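Local coordinates for protein sensor histidine kinase (Pseudomonas syringae pv. tomato, PDB 3CIT) that probably serves as the GAF sensory domain of a two-component histidine kinase, which is thought to dimerise and pass a signal on by phosphorelay, at residues 14-19 with 132-137; 98-103 with 115-120; 105-110 with 144-149. All coordinates share one frame; numbering follows the deposited sequence. Where two conformers were deposited one is given.

Interaction 1 (14-19 with 132-137); sequences LRLLVD and ESLQLL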
# COMPACT_ATOMS: atom_id res chain seq x y z
N LEU A 14 4.23 -15.74 7.28
CA LEU A 14 3.89 -15.52 8.69
C LEU A 14 5.06 -15.85 9.62
O LEU A 14 5.32 -15.11 10.57
CB LEU A 14 2.64 -16.30 9.07
CG LEU A 14 1.36 -15.71 8.44
CD1 LEU A 14 0.21 -16.71 8.54
CD2 LEU A 14 0.96 -14.43 9.12
N ARG A 15 5.75 -16.95 9.37
CA ARG A 15 6.93 -17.29 10.19
C ARG A 15 7.95 -16.17 10.13
O ARG A 15 8.49 -15.79 11.16
CB ARG A 15 7.57 -18.60 9.73
CG ARG A 15 6.75 -19.81 9.99
CD ARG A 15 7.65 -21.08 9.88
NE ARG A 15 8.03 -21.39 8.49
CZ ARG A 15 7.26 -22.04 7.61
NH1 ARG A 15 6.04 -22.47 7.93
NH2 ARG A 15 7.72 -22.28 6.39
N LEU A 16 8.24 -15.68 8.93
CA LEU A 16 9.22 -14.60 8.73
C LEU A 16 8.85 -13.39 9.59
O LEU A 16 9.69 -12.84 10.32
CB LEU A 16 9.30 -14.18 7.24
CG LEU A 16 10.18 -12.96 6.86
CD1 LEU A 16 11.69 -13.33 6.90
CD2 LEU A 16 9.79 -12.36 5.52
N LEU A 17 7.60 -12.99 9.49
CA LEU A 17 7.10 -11.81 10.18
C LEU A 17 7.04 -11.98 11.71
O LEU A 17 7.57 -11.15 12.44
CB LEU A 17 5.71 -11.44 9.63
CG LEU A 17 5.70 -10.91 8.19
CD1 LEU A 17 4.30 -10.86 7.64
CD2 LEU A 17 6.37 -9.56 8.18
N VAL A 18 6.37 -13.03 12.19
CA VAL A 18 6.25 -13.27 13.62
C VAL A 18 7.61 -13.52 14.24
O VAL A 18 7.98 -12.87 15.23
CB VAL A 18 5.20 -14.36 13.93
CG1 VAL A 18 5.24 -14.78 15.44
CG2 VAL A 18 3.79 -13.87 13.51
N ASP A 19 8.40 -14.41 13.65
CA ASP A 19 9.68 -14.76 14.23
C ASP A 19 10.65 -13.57 14.24
O ASP A 19 11.30 -13.31 15.26
CB ASP A 19 10.30 -15.95 13.50
CG ASP A 19 9.55 -17.24 13.76
OD1 ASP A 19 8.61 -17.23 14.58
OD2 ASP A 19 9.92 -18.28 13.17
N GLU A 132 4.92 -7.79 -0.20
CA GLU A 132 4.15 -7.20 0.88
C GLU A 132 4.66 -7.59 2.28
O GLU A 132 4.67 -6.76 3.18
CB GLU A 132 2.68 -7.62 0.78
CG GLU A 132 1.91 -7.01 -0.32
CD GLU A 132 0.41 -7.41 -0.20
OE1 GLU A 132 0.06 -8.53 -0.48
OE2 GLU A 132 -0.39 -6.57 0.20
N SER A 133 5.07 -8.84 2.46
CA SER A 133 5.65 -9.31 3.71
C SER A 133 6.98 -8.61 3.99
O SER A 133 7.21 -8.15 5.12
CB SER A 133 5.79 -10.84 3.67
OG SER A 133 4.52 -11.43 3.51
N LEU A 134 7.85 -8.50 2.98
CA LEU A 134 9.12 -7.78 3.15
C LEU A 134 8.89 -6.30 3.46
O LEU A 134 9.61 -5.74 4.27
CB LEU A 134 10.02 -7.91 1.92
CG LEU A 134 10.50 -9.34 1.64
CD1 LEU A 134 11.35 -9.43 0.39
CD2 LEU A 134 11.29 -9.89 2.84
N GLN A 135 7.90 -5.68 2.83
CA GLN A 135 7.54 -4.30 3.15
C GLN A 135 7.11 -4.16 4.61
O GLN A 135 7.52 -3.23 5.31
CB GLN A 135 6.45 -3.76 2.21
CG GLN A 135 6.08 -2.30 2.56
CD GLN A 135 7.30 -1.30 2.46
OE1 GLN A 135 7.97 -0.91 3.48
NE2 GLN A 135 7.58 -0.89 1.22
N LEU A 136 6.28 -5.08 5.10
CA LEU A 136 5.95 -5.05 6.53
C LEU A 136 7.18 -5.28 7.43
O LEU A 136 7.33 -4.65 8.47
CB LEU A 136 4.85 -6.06 6.87
CG LEU A 136 4.39 -6.05 8.34
CD1 LEU A 136 3.83 -4.66 8.74
CD2 LEU A 136 3.33 -7.14 8.56
N LEU A 137 8.04 -6.22 7.07
CA LEU A 137 9.28 -6.42 7.85
C LEU A 137 10.11 -5.10 7.94
O LEU A 137 10.65 -4.76 9.02
CB LEU A 137 10.13 -7.50 7.21
CG LEU A 137 11.26 -8.06 8.03
CD1 LEU A 137 10.68 -8.58 9.36
CD2 LEU A 137 11.88 -9.21 7.20
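L17 and L16 reach from helix 3-26 into the side of helix 128-156, in a contact that is buried throughout. The apolar contacts form two groups, linked by L137, which both L16 and L17 touch. In the first, the methyls of L17 run up against L136, whose side chain it crosses at about a right angle; CD2 of L17 lies 3.9 Å from CD2 of L136. In the second, CG of L16 is anti to the backbone N (chi1 174°), a turn that brings its methyls to L134 and L137. CD2 of L16 meets CD2 of L134 at 3.9 Å, while CD1 packs on CD2 of L137 at 4.1 Å, again with the side chains crossed.

Carbon also meets polar atoms. CD2 of L17 sits 3.5 Å from the carbonyl O of S133, an oxygen that already accepts the helical bond from N of L137. S133 also faces the first helix, but its OG is hydrogen-bonded back to the carbonyl of E129.

The two segments run almost parallel, 3° apart, with axes 9.9 Å from each other. R39 and F43 of helix 29-43 touch L16. At the interface with the second subunit, L14 of that subunit packs on L17 and its R15 forms a salt bridge with E132. Because O and OG of S133 are bonded within their own helix, the two helices are joined here by leucine packing, a contact of shape and hydrophobicity.

Interaction 2 (98-103 with 115-120); sequences CVLLLP and LVLANS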
# COMPACT_ATOMS: atom_id res chain seq x y z
N CYS A 98 18.53 -6.43 -10.98
CA CYS A 98 17.22 -6.43 -10.34
C CYS A 98 17.41 -5.85 -8.95
O CYS A 98 18.29 -6.31 -8.20
CB CYS A 98 16.67 -7.89 -10.27
SG CYS A 98 16.20 -8.42 -11.86
N VAL A 99 16.56 -4.90 -8.58
CA VAL A 99 16.57 -4.25 -7.28
C VAL A 99 15.14 -4.05 -6.77
O VAL A 99 14.27 -3.65 -7.53
CB VAL A 99 17.29 -2.90 -7.36
CG1 VAL A 99 17.23 -2.13 -5.99
CG2 VAL A 99 18.73 -3.11 -7.82
N LEU A 100 14.95 -4.33 -5.49
CA LEU A 100 13.69 -4.09 -4.78
C LEU A 100 13.95 -3.08 -3.66
O LEU A 100 14.85 -3.30 -2.81
CB LEU A 100 13.14 -5.41 -4.25
CG LEU A 100 11.86 -5.38 -3.42
CD1 LEU A 100 10.63 -4.85 -4.22
CD2 LEU A 100 11.55 -6.75 -2.71
N LEU A 101 13.20 -1.99 -3.65
CA LEU A 101 13.28 -0.96 -2.62
C LEU A 101 12.09 -1.09 -1.69
O LEU A 101 10.95 -1.19 -2.17
CB LEU A 101 13.28 0.42 -3.29
CG LEU A 101 14.39 0.68 -4.33
CD1 LEU A 101 14.26 2.12 -4.81
CD2 LEU A 101 15.73 0.44 -3.73
N LEU A 102 12.34 -1.08 -0.38
CA LEU A 102 11.31 -1.13 0.66
C LEU A 102 11.58 0.03 1.65
O LEU A 102 12.50 -0.04 2.45
CB LEU A 102 11.32 -2.47 1.39
CG LEU A 102 11.35 -3.70 0.46
CD1 LEU A 102 11.88 -4.96 1.09
CD2 LEU A 102 9.93 -3.88 -0.15
N PRO A 103 10.78 1.08 1.59
CA PRO A 103 10.98 2.20 2.45
C PRO A 103 10.80 1.89 3.92
O PRO A 103 9.98 1.03 4.30
CB PRO A 103 9.88 3.20 2.02
CG PRO A 103 9.45 2.77 0.71
CD PRO A 103 9.65 1.30 0.66
N LEU A 115 15.28 -0.27 2.73
CA LEU A 115 15.87 -1.58 2.60
C LEU A 115 16.00 -1.87 1.11
O LEU A 115 15.00 -1.75 0.36
CB LEU A 115 14.99 -2.60 3.36
CG LEU A 115 15.43 -4.04 3.52
CD1 LEU A 115 16.75 -4.08 4.28
CD2 LEU A 115 14.30 -4.88 4.25
N VAL A 116 17.20 -2.19 0.65
CA VAL A 116 17.50 -2.34 -0.76
C VAL A 116 17.93 -3.79 -0.94
O VAL A 116 18.97 -4.20 -0.39
CB VAL A 116 18.61 -1.38 -1.25
CG1 VAL A 116 18.90 -1.56 -2.81
CG2 VAL A 116 18.29 0.11 -0.96
N LEU A 117 17.14 -4.58 -1.64
CA LEU A 117 17.52 -5.93 -1.99
C LEU A 117 17.89 -5.92 -3.46
O LEU A 117 17.29 -5.19 -4.27
CB LEU A 117 16.37 -6.92 -1.76
CG LEU A 117 15.63 -6.80 -0.41
CD1 LEU A 117 14.58 -7.97 -0.27
CD2 LEU A 117 16.59 -6.76 0.73
N ALA A 118 18.88 -6.73 -3.85
CA ALA A 118 19.37 -6.70 -5.21
C ALA A 118 19.87 -8.06 -5.60
O ALA A 118 20.27 -8.83 -4.74
CB ALA A 118 20.49 -5.67 -5.36
N ASN A 119 19.86 -8.37 -6.89
CA ASN A 119 20.32 -9.67 -7.34
C ASN A 119 21.33 -9.52 -8.48
O ASN A 119 21.20 -8.63 -9.32
CB ASN A 119 19.14 -10.54 -7.75
CG ASN A 119 19.46 -12.02 -7.70
OD1 ASN A 119 19.88 -12.54 -6.65
ND2 ASN A 119 19.32 -12.72 -8.87
N SER A 120 22.33 -10.41 -8.51
CA SER A 120 23.38 -10.37 -9.51
C SER A 120 22.94 -10.80 -10.89
O SER A 120 23.63 -10.51 -11.86
CB SER A 120 24.54 -11.26 -9.07
OG SER A 120 24.11 -12.60 -8.92
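L100 and L117 lie side by side and point the same way, CD2 of L100 4.1 Å from CD1 of L117, on the sheet face they share with L102 and L115. The latter two cross obliquely instead, and CD1 of L102 meets CD2 of L115 at 4.0 Å. This leucine face is roofed by helices, with L134 of helix 128-156 on L102 and L117, and L37 of helix 29-43 on L115 and L117.

On the other face V116 touches two residues of the neighbouring strand. Its CG1 comes within 3.6 Å of CG1 of V99, whose side chain it crosses at a slant, while CD2 of L101 lies alongside its CG2 at 3.8 Å. L75, from a loop, touches both valines.

The backbones fix this pairing. L100 and L117 exchange N-H···O bonds in both directions, as do L102 and L115, and N of N119 gives a further bond of 2.9 Å to O of C98. Between these hydrogen-bonded pairs fall the non-hydrogen-bonded pairs V99-A118 and L101-V116. The ladder is that of the beta hairpin of strands 98-105 and 111-119, two inner strands of the five-stranded antiparallel sheet, packed against helices as in the GAF fold.

Interaction 3 (105-110 with 144-149); sequences RGADEG and HLENNR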
# COMPACT_ATOMS: atom_id res chain seq x y z
N ARG A 105 9.52 3.75 7.23
CA ARG A 105 8.74 4.87 7.70
C ARG A 105 8.23 4.55 9.09
O ARG A 105 7.63 3.49 9.30
CB ARG A 105 7.59 5.14 6.75
CG ARG A 105 6.81 6.39 7.11
CD ARG A 105 5.71 6.68 6.10
NE ARG A 105 6.23 6.95 4.76
CZ ARG A 105 6.50 8.18 4.28
NH1 ARG A 105 6.29 9.24 5.03
NH2 ARG A 105 6.96 8.35 3.05
N GLY A 106 8.50 5.45 10.04
CA GLY A 106 7.99 5.32 11.39
C GLY A 106 6.87 6.30 11.62
O GLY A 106 6.02 6.57 10.74
N ALA A 107 6.86 6.84 12.84
CA ALA A 107 5.87 7.78 13.28
C ALA A 107 6.20 9.20 12.78
O ALA A 107 5.30 9.98 12.54
CB ALA A 107 5.78 7.75 14.83
N ASP A 108 7.49 9.50 12.60
CA ASP A 108 7.91 10.82 12.16
C ASP A 108 7.52 11.02 10.69
O ASP A 108 7.23 10.06 9.97
CB ASP A 108 9.42 10.97 12.37
CG ASP A 108 9.90 12.43 12.39
OD1 ASP A 108 9.09 13.38 12.35
OD2 ASP A 108 11.13 12.60 12.46
N GLU A 109 7.47 12.27 10.26
CA GLU A 109 7.12 12.54 8.87
C GLU A 109 8.27 12.13 7.97
O GLU A 109 9.44 12.38 8.26
CB GLU A 109 6.76 14.01 8.62
CG GLU A 109 5.30 14.20 8.22
CD GLU A 109 5.03 13.82 6.77
OE1 GLU A 109 4.72 14.76 6.00
OE2 GLU A 109 5.12 12.61 6.39
N GLY A 110 7.90 11.48 6.87
CA GLY A 110 8.84 11.09 5.85
C GLY A 110 9.44 9.71 6.06
O GLY A 110 9.56 9.24 7.21
N HIS A 144 11.26 0.26 15.28
CA HIS A 144 12.24 -0.05 16.30
C HIS A 144 13.51 0.81 16.18
O HIS A 144 14.04 1.27 17.19
CB HIS A 144 12.58 -1.55 16.26
CG HIS A 144 11.44 -2.42 16.69
ND1 HIS A 144 10.85 -2.29 17.94
CD2 HIS A 144 10.75 -3.39 16.05
CE1 HIS A 144 9.84 -3.14 18.04
NE2 HIS A 144 9.77 -3.83 16.91
N LEU A 145 13.97 1.04 14.96
CA LEU A 145 15.11 1.92 14.72
C LEU A 145 14.77 3.36 15.11
O LEU A 145 15.59 4.07 15.70
CB LEU A 145 15.56 1.87 13.26
CG LEU A 145 16.28 0.59 12.79
CD1 LEU A 145 16.58 0.69 11.30
CD2 LEU A 145 17.58 0.36 13.62
N GLU A 146 13.56 3.78 14.78
CA GLU A 146 13.11 5.12 15.13
C GLU A 146 12.99 5.30 16.63
O GLU A 146 13.45 6.30 17.18
CB GLU A 146 11.78 5.42 14.45
CG GLU A 146 11.25 6.79 14.80
CD GLU A 146 9.95 7.05 14.15
OE1 GLU A 146 8.96 6.40 14.55
OE2 GLU A 146 9.93 7.87 13.21
N ASN A 147 12.42 4.31 17.31
CA ASN A 147 12.38 4.32 18.76
C ASN A 147 13.77 4.55 19.35
O ASN A 147 13.96 5.49 20.14
CB ASN A 147 11.76 3.01 19.29
CG ASN A 147 11.49 3.07 20.78
OD1 ASN A 147 12.25 2.51 21.56
ND2 ASN A 147 10.43 3.76 21.18
N ASN A 148 14.74 3.74 18.95
CA ASN A 148 16.14 3.88 19.41
C ASN A 148 16.72 5.27 19.17
O ASN A 148 17.33 5.88 20.08
CB ASN A 148 17.02 2.84 18.74
CG ASN A 148 18.50 3.02 19.06
OD1 ASN A 148 19.27 3.54 18.23
ND2 ASN A 148 18.90 2.62 20.27
N ARG A 149 16.58 5.76 17.94
CA ARG A 149 17.02 7.10 17.58
C ARG A 149 16.43 8.16 18.50
O ARG A 149 17.16 9.01 19.03
CB ARG A 149 16.65 7.44 16.14
CG ARG A 149 17.10 8.83 15.71
CD ARG A 149 16.78 9.12 14.27
NE ARG A 149 15.34 9.31 14.04
CZ ARG A 149 14.67 10.43 14.34
NH1 ARG A 149 15.29 11.47 14.90
NH2 ARG A 149 13.37 10.50 14.07
O HOH W 1 13.09 13.72 14.52
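E146 sets its carboxylate against the loop at G106, A107 and D108, OE1 lying 3.5 Å from CA of G106. Its CG is anti to the backbone N and the chain stays extended to CD, so the group stands well out from helix 128-156. There the two oxygens take successive backbone N-H groups. N of A107 gives a nearly straight bond of 2.7 Å (170° at the hydrogen) to the syn lone pair of OE1. N of D108 reaches OE2 at 3.0 Å on its syn side, 27° out of the carboxylate plane. OE1 accepts a further bond from N147 of the second subunit.

Three residues on, R149 meets the side chain of D108. NH2 of R149 and OD2 of D108 form a salt bridge at 3.5 Å, with carboxylate and guanidinium planes 24° apart, and a water spans the pair by donating to OD2 and accepting from NH1. OD1 of D108 accepts N-H of E109 from above the carboxylate plane.

The contact is therefore mainly polar. The N-H groups should stabilise the negative charge of E146; OD2 of D108, 4.9 Å from OE2 of E146, probably opposes this, its own charge partly balanced by R149.

In the fold
Helix 128-156 takes part in interactions 1 and 3, and it also covers the leucine face of interaction 2. Interactions 1 and 2 are buried, and they touch there through leucines, with centres about 16 Å apart. Their chemistry still differs: interaction 2 combines backbone hydrogen bonds with apolar packing inside one sheet, whereas interaction 1 joins two helices through side-chain packing. Interaction 3 is only partly buried and lies farthest from the chain centre; it continues from the hairpin of interaction 2, whose connecting loop it fastens to the helix by a salt bridge and hydrogen bonds from backbone amides. Interactions 1 and 3 both touch the second subunit, at separate places along the same helix.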